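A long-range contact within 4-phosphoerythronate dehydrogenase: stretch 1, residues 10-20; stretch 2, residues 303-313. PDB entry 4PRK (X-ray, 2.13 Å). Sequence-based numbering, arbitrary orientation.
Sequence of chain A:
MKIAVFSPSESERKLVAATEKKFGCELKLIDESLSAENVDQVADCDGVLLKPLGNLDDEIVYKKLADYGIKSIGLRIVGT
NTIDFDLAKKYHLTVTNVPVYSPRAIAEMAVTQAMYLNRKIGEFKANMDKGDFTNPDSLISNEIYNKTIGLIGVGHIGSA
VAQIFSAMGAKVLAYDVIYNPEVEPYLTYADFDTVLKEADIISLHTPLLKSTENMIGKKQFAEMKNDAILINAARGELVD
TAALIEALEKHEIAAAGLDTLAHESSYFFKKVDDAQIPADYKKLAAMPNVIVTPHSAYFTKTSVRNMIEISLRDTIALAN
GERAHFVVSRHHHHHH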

ATOM      1  N   GLU A  10      22.662 -20.368 -18.243  1.00 40.32           N
ATOM      2  CA  GLU A  10      21.846 -21.533 -18.018  1.00 40.74           C
ATOM      3  C   GLU A  10      20.317 -21.190 -17.850  1.00 40.82           C
ATOM      4  O   GLU A  10      19.439 -21.844 -18.395  1.00 44.52           O
ATOM      5  CB  GLU A  10      22.391 -22.174 -16.754  1.00 45.57           C
ATOM      6  CG  GLU A  10      21.593 -23.362 -16.270  1.00 52.34           C
ATOM      7  CD  GLU A  10      22.198 -24.009 -15.047  1.00 54.79           C
ATOM      8  OE1 GLU A  10      22.931 -23.317 -14.309  1.00 47.02           O
ATOM      9  OE2 GLU A  10      21.907 -25.214 -14.826  1.00 66.01           O
ATOM     10  N   SER A  11      20.020 -20.146 -17.094  1.00 34.14           N
ATOM     11  CA  SER A  11      18.666 -19.693 -16.901  1.00 32.08           C
ATOM     12  C   SER A  11      18.158 -19.212 -18.246  1.00 31.99           C
ATOM     13  O   SER A  11      17.014 -19.505 -18.609  1.00 33.05           O
ATOM     14  CB  SER A  11      18.609 -18.582 -15.795  1.00 32.05           C
ATOM     15  OG  SER A  11      18.958 -19.119 -14.491  1.00 32.06           O
ATOM     16  N   GLU A  12      18.984 -18.486 -19.012  1.00 31.38           N
ATOM     17  CA  GLU A  12      18.549 -18.054 -20.327  1.00 35.42           C
ATOM     18  C   GLU A  12      18.160 -19.259 -21.220  1.00 37.17           C
ATOM     19  O   GLU A  12      17.148 -19.203 -21.910  1.00 35.08           O
ATOM     20  CB  GLU A  12      19.592 -17.191 -21.002  1.00 36.89           C
ATOM     21  CG  GLU A  12      19.650 -15.746 -20.519  1.00 39.17           C
ATOM     22  CD  GLU A  12      20.766 -14.946 -21.159  1.00 38.36           C
ATOM     23  OE1 GLU A  12      21.900 -15.409 -21.168  1.00 40.17           O
ATOM     24  OE2 GLU A  12      20.518 -13.861 -21.672  1.00 40.44           O
ATOM     25  N   ARG A  13      18.927 -20.347 -21.160  1.00 40.21           N
ATOM     26  CA  ARG A  13      18.675 -21.548 -22.004  1.00 42.81           C
ATOM     27  C   ARG A  13      17.285 -22.126 -21.788  1.00 38.24           C
ATOM     28  O   ARG A  13      16.528 -22.440 -22.740  1.00 32.41           O
ATOM     29  CB  ARG A  13      19.708 -22.634 -21.685  1.00 44.42           C
ATOM     30  CG  ARG A  13      21.111 -22.314 -22.193  1.00 53.28           C
ATOM     31  CD  ARG A  13      22.143 -23.378 -21.798  1.00 58.05           C
ATOM     32  NE  ARG A  13      23.469 -23.022 -22.310  1.00 64.90           N
ATOM     33  CZ  ARG A  13      23.855 -23.164 -23.579  1.00 66.69           C
ATOM     34  NH1 ARG A  13      23.015 -23.656 -24.486  1.00 66.24           N
ATOM     35  NH2 ARG A  13      25.077 -22.796 -23.957  1.00 62.59           N
ATOM     36  N   LYS A  14      16.966 -22.237 -20.509  1.00 36.86           N
ATOM     37  CA  LYS A  14      15.690 -22.714 -20.072  1.00 35.97           C
ATOM     38  C   LYS A  14      14.522 -21.977 -20.626  1.00 31.31           C
ATOM     39  O   LYS A  14      13.499 -22.580 -20.758  1.00 31.60           O
ATOM     40  CB  LYS A  14      15.634 -22.746 -18.544  1.00 43.62           C
ATOM     41  CG  LYS A  14      16.470 -23.907 -18.001  1.00 48.31           C
ATOM     42  CD  LYS A  14      16.343 -24.071 -16.497  1.00 53.81           C
ATOM     43  CE  LYS A  14      16.576 -25.514 -16.029  1.00 53.94           C
ATOM     44  NZ  LYS A  14      17.985 -25.962 -16.067  1.00 56.42           N
ATOM     45  N   LEU A  15      14.624 -20.696 -20.955  1.00 34.39           N
ATOM     46  CA  LEU A  15      13.444 -19.948 -21.500  1.00 33.57           C
ATOM     47  C   LEU A  15      13.339 -20.043 -23.004  1.00 31.27           C
ATOM     48  O   LEU A  15      12.384 -19.578 -23.592  1.00 33.02           O
ATOM     49  CB  LEU A  15      13.531 -18.459 -21.183  1.00 35.79           C
ATOM     50  CG  LEU A  15      13.687 -18.078 -19.715  1.00 40.50           C
ATOM     51  CD1 LEU A  15      13.854 -16.576 -19.601  1.00 41.37           C
ATOM     52  CD2 LEU A  15      12.482 -18.569 -18.918  1.00 41.07           C
ATOM     53  N   VAL A  16      14.354 -20.582 -23.639  1.00 32.04           N
ATOM     54  CA  VAL A  16      14.481 -20.385 -25.065  1.00 37.07           C
ATOM     55  C   VAL A  16      13.268 -20.815 -25.867  1.00 35.29           C
ATOM     56  O   VAL A  16      12.803 -20.129 -26.771  1.00 39.61           O
ATOM     57  CB  VAL A  16      15.684 -21.158 -25.583  1.00 36.76           C
ATOM     58  CG1 VAL A  16      15.554 -21.372 -27.084  1.00 40.04           C
ATOM     59  CG2 VAL A  16      16.928 -20.377 -25.247  1.00 39.40           C
ATOM     60  N   ALA A  17      12.796 -21.993 -25.560  1.00 35.04           N
ATOM     61  CA  ALA A  17      11.764 -22.574 -26.376  1.00 35.14           C
ATOM     62  C   ALA A  17      10.531 -21.743 -26.209  1.00 35.49           C
ATOM     63  O   ALA A  17       9.812 -21.523 -27.158  1.00 38.09           O
ATOM     64  CB  ALA A  17      11.521 -24.004 -25.955  1.00 32.67           C
ATOM     65  N   ALA A  18      10.259 -21.280 -24.997  1.00 35.48           N
ATOM     66  CA  ALA A  18       9.025 -20.510 -24.772  1.00 38.32           C
ATOM     67  C   ALA A  18       9.110 -19.175 -25.520  1.00 39.89           C
ATOM     68  O   ALA A  18       8.104 -18.652 -25.998  1.00 33.40           O
ATOM     69  CB  ALA A  18       8.800 -20.267 -23.294  1.00 35.56           C
ATOM     70  N   THR A  19      10.323 -18.641 -25.629  1.00 41.48           N
ATOM     71  CA  THR A  19      10.501 -17.344 -26.263  1.00 45.66           C
ATOM     72  C   THR A  19      10.288 -17.484 -27.772  1.00 46.74           C
ATOM     73  O   THR A  19       9.649 -16.623 -28.419  1.00 40.26           O
ATOM     74  CB  THR A  19      11.876 -16.745 -25.903  1.00 45.43           C
ATOM     75  OG1 THR A  19      11.936 -16.525 -24.478  1.00 41.82           O
ATOM     76  CG2 THR A  19      12.072 -15.448 -26.626  1.00 41.90           C
ATOM     77  N   GLU A  20      10.790 -18.596 -28.320  1.00 47.75           N
ATOM     78  CA  GLU A  20      10.560 -18.907 -29.736  1.00 45.62           C
ATOM     79  C   GLU A  20       9.068 -18.893 -30.026  1.00 44.27           C
ATOM     80  O   GLU A  20       8.585 -18.149 -30.887  1.00 43.70           O
ATOM     81  CB  GLU A  20      11.222 -20.217 -30.112  1.00 38.94           C
ATOM     82  CG  GLU A  20      12.730 -20.024 -30.240  1.00 41.98           C
ATOM     83  CD  GLU A  20      13.550 -21.287 -30.501  1.00 39.26           C
ATOM     84  OE1 GLU A  20      13.280 -22.389 -29.986  1.00 42.99           O
ATOM     85  OE2 GLU A  20      14.559 -21.152 -31.194  1.00 42.45           O
ATOM     86  N   SER A 303      13.918 -11.058 -14.642  1.00 29.07           N
ATOM     87  CA  SER A 303      15.003 -10.264 -15.202  1.00 31.63           C
ATOM     88  C   SER A 303      15.544 -11.012 -16.377  1.00 31.64           C
ATOM     89  O   SER A 303      15.790 -10.440 -17.452  1.00 28.02           O
ATOM     90  CB  SER A 303      16.163  -9.972 -14.215  1.00 31.86           C
ATOM     91  OG  SER A 303      15.813  -9.016 -13.221  1.00 29.48           O
ATOM     92  N   VAL A 304      15.802 -12.293 -16.137  1.00 32.93           N
ATOM     93  CA  VAL A 304      16.493 -13.101 -17.126  1.00 32.34           C
ATOM     94  C   VAL A 304      15.631 -13.130 -18.409  1.00 29.86           C
ATOM     95  O   VAL A 304      16.136 -12.936 -19.498  1.00 30.66           O
ATOM     96  CB  VAL A 304      16.789 -14.496 -16.574  1.00 35.84           C
ATOM     97  CG1 VAL A 304      17.251 -15.465 -17.679  1.00 36.86           C
ATOM     98  CG2 VAL A 304      17.833 -14.377 -15.494  1.00 35.33           C
ATOM     99  N   ARG A 305      14.328 -13.273 -18.260  1.00 29.32           N
ATOM    100  CA  ARG A 305      13.460 -13.218 -19.402  1.00 33.25           C
ATOM    101  C   ARG A 305      13.483 -11.849 -20.119  1.00 36.16           C
ATOM    102  O   ARG A 305      13.542 -11.800 -21.338  1.00 32.95           O
ATOM    103  CB  ARG A 305      12.049 -13.526 -18.988  1.00 35.34           C
ATOM    104  CG  ARG A 305      11.120 -13.457 -20.163  1.00 39.96           C
ATOM    105  CD  ARG A 305       9.724 -13.165 -19.741  1.00 42.30           C
ATOM    106  NE  ARG A 305       9.565 -11.767 -19.387  1.00 44.85           N
ATOM    107  CZ  ARG A 305       8.424 -11.263 -18.936  1.00 49.12           C
ATOM    108  NH1 ARG A 305       8.330  -9.979 -18.617  1.00 49.10           N
ATOM    109  NH2 ARG A 305       7.373 -12.055 -18.792  1.00 48.47           N
ATOM    110  N   ASN A 306      13.406 -10.754 -19.354  1.00 29.83           N
ATOM    111  CA  ASN A 306      13.398  -9.429 -19.922  1.00 31.26           C
ATOM    112  C   ASN A 306      14.667  -9.123 -20.652  1.00 32.22           C
ATOM    113  O   ASN A 306      14.621  -8.517 -21.715  1.00 31.97           O
ATOM    114  CB  ASN A 306      13.077  -8.366 -18.883  1.00 30.31           C
ATOM    115  CG  ASN A 306      11.611  -8.387 -18.499  1.00 34.62           C
ATOM    116  OD1 ASN A 306      10.790  -9.112 -19.117  1.00 34.72           O
ATOM    117  ND2 ASN A 306      11.251  -7.627 -17.466  1.00 36.82           N
ATOM    118  N   MET A 307      15.784  -9.602 -20.149  1.00 31.54           N
ATOM    119  CA  MET A 307      17.036  -9.383 -20.832  1.00 34.82           C
ATOM    120  C   MET A 307      17.034  -9.987 -22.234  1.00 39.12           C
ATOM    121  O   MET A 307      17.595  -9.399 -23.165  1.00 39.03           O
ATOM    122  CB  MET A 307      18.209  -9.929 -20.020  1.00 39.43           C
ATOM    123  CG  MET A 307      18.557  -9.050 -18.815  1.00 46.74           C
ATOM    124  SD  MET A 307      19.902  -9.695 -17.779  1.00 51.14           S
ATOM    125  CE  MET A 307      19.185  -9.656 -16.146  1.00 60.89           C
ATOM    126  N   ILE A 308      16.405 -11.146 -22.385  1.00 41.45           N
ATOM    127  CA  ILE A 308      16.235 -11.769 -23.693  1.00 39.32           C
ATOM    128  C   ILE A 308      15.144 -11.063 -24.487  1.00 40.41           C
ATOM    129  O   ILE A 308      15.387 -10.601 -25.618  1.00 38.94           O
ATOM    130  CB  ILE A 308      15.907 -13.254 -23.512  1.00 45.06           C
ATOM    131  CG1 ILE A 308      17.187 -14.005 -23.142  1.00 49.46           C
ATOM    132  CG2 ILE A 308      15.306 -13.836 -24.773  1.00 49.88           C
ATOM    133  CD1 ILE A 308      16.929 -15.361 -22.531  1.00 55.07           C
ATOM    134  N   GLU A 309      13.947 -10.937 -23.912  1.00 32.88           N
ATOM    135  CA  GLU A 309      12.822 -10.507 -24.720  1.00 36.38           C
ATOM    136  C   GLU A 309      12.828  -9.015 -25.100  1.00 43.57           C
ATOM    137  O   GLU A 309      12.305  -8.645 -26.188  1.00 40.34           O
ATOM    138  CB  GLU A 309      11.483 -10.934 -24.107  1.00 35.30           C
ATOM    139  CG  GLU A 309      11.388 -12.442 -24.051  1.00 34.73           C
ATOM    140  CD  GLU A 309      10.028 -12.939 -23.625  1.00 42.03           C
ATOM    141  OE1 GLU A 309       9.107 -12.114 -23.368  1.00 38.74           O
ATOM    142  OE2 GLU A 309       9.899 -14.192 -23.580  1.00 46.10           O
ATOM    143  N   ILE A 310      13.417  -8.164 -24.246  1.00 38.70           N
ATOM    144  CA  ILE A 310      13.524  -6.752 -24.590  1.00 41.06           C
ATOM    145  C   ILE A 310      14.566  -6.490 -25.706  1.00 38.57           C
ATOM    146  O   ILE A 310      14.267  -5.764 -26.661  1.00 38.24           O
ATOM    147  CB  ILE A 310      13.788  -5.854 -23.359  1.00 42.91           C
ATOM    148  CG1 ILE A 310      12.529  -5.882 -22.436  1.00 43.63           C
ATOM    149  CG2 ILE A 310      14.093  -4.424 -23.812  1.00 42.26           C
ATOM    150  CD1 ILE A 310      12.669  -5.151 -21.106  1.00 41.35           C
ATOM    151  N   SER A 311      15.754  -7.072 -25.600  1.00 35.31           N
ATOM    152  CA  SER A 311      16.720  -6.990 -26.684  1.00 35.80           C
ATOM    153  C   SER A 311      16.174  -7.615 -28.015  1.00 42.09           C
ATOM    154  O   SER A 311      16.145  -6.962 -29.081  1.00 40.89           O
ATOM    155  CB  SER A 311      18.019  -7.647 -26.230  1.00 36.61           C
ATOM    156  OG  SER A 311      17.859  -9.016 -25.895  1.00 37.20           O
ATOM    157  N   LEU A 312      15.680  -8.848 -27.914  1.00 41.57           N
ATOM    158  CA  LEU A 312      15.104  -9.579 -29.058  1.00 45.34           C
ATOM    159  C   LEU A 312      14.112  -8.675 -29.823  1.00 44.91           C
ATOM    160  O   LEU A 312      14.192  -8.566 -31.041  1.00 43.67           O
ATOM    161  CB  LEU A 312      14.369 -10.879 -28.549  1.00 42.42           C
ATOM    162  CG  LEU A 312      13.607 -11.752 -29.581  1.00 46.80           C
ATOM    163  CD1 LEU A 312      14.600 -12.244 -30.635  1.00 43.54           C
ATOM    164  CD2 LEU A 312      12.823 -12.941 -29.005  1.00 47.74           C
ATOM    165  N   ARG A 313      13.187  -8.061 -29.072  1.00 42.43           N
ATOM    166  CA  ARG A 313      12.148  -7.190 -29.588  1.00 44.95           C
ATOM    167  C   ARG A 313      12.728  -5.958 -30.305  1.00 46.06           C
ATOM    168  O   ARG A 313      12.335  -5.677 -31.431  1.00 48.79           O
ATOM    169  CB  ARG A 313      11.164  -6.770 -28.477  1.00 45.88           C
ATOM    170  CG  ARG A 313       9.783  -6.397 -28.996  1.00 49.97           C
ATOM    171  CD  ARG A 313       9.352  -4.980 -28.605  1.00 55.28           C
ATOM    172  NE  ARG A 313      10.240  -3.975 -29.207  1.00 63.27           N
ATOM    173  CZ  ARG A 313       9.929  -3.101 -30.170  1.00 56.47           C
ATOM    174  NH1 ARG A 313       8.710  -3.031 -30.675  1.00 56.66           N
ATOM    175  NH2 ARG A 313      10.862  -2.268 -30.613  1.00 52.61           N
TER

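How does the contact begin on stretch 2? Two helices whose touching residues are at least 289 positions apart in sequence meet at 61° between their N-to-C directions, their axes 9.5 Å apart at closest approach, and together they bury 423 Å². Ser303 stays out of reach, so Val304 makes the first contact. Its CA-to-CB bond points toward stretch 1, and its CG1 lies 3.9 Å from CB of Ser11, 3.7 Å from CG of Glu12 and 4.1 Å from CD1 of Leu15. The backbones are close here, with CA of Glu12 and CA of Val304 6.2 Å apart, and a short, branched valine fits the narrow gap. Small Ser11, which also points toward stretch 2, suits the same tight spot.

What does Arg305 contribute, given that its charge leads away? It offers its backbone and the base of its side chain: CD1 of Leu15 packs 3.4 Å from CA of Arg305 and 3.6 Å from CB of Arg305. The side chain extends outward and its end leads away from stretch 1; NE and NH1 of Arg305 donate hydrogen bonds to OD1 of Asn306, at 2.9 and 2.7 Å. Leucine can thus rest on carbon, while NE and NH1 find their acceptor outside the contact.

Why is Ile308 so well placed? One turn after Val304, it again points toward stretch 1, and it has the most area covered by the other helix of any residue in stretch 2. Its CD1 lies 3.4 Å from CG of Glu12 and 4.4 Å from CD1 of Leu15, while its CG2 reaches 4.1 Å from CG2 of Thr19. Glu12 serves as a hydrocarbon surface here: its CB and CG are beside the apolar groups, and its carboxylate oxygens are hydrogen-bonded to partners outside the two stretches.

Where does polarity enter, and how does the contact end? The CA-to-CB bond of Glu309 points sideways to stretch 1, but the end of the side chain comes nearer, bringing OE2 of Glu309 to 3.2 Å from OG1 of Thr19. A hydrogen bond is possible there, but OG1 of Thr19 also lies 3.2 Å from O of Leu15, one turn back, and the geometry leaves open which acceptor takes its proton. Threonine suits this buried position because it presents a methyl as well as a hydroxyl. That methyl, CG2 of Thr19, lies 3.5 Å from CD2 of Leu312, one turn beyond Ile308, where the contact closes on carbon. Arg313 is already out of reach.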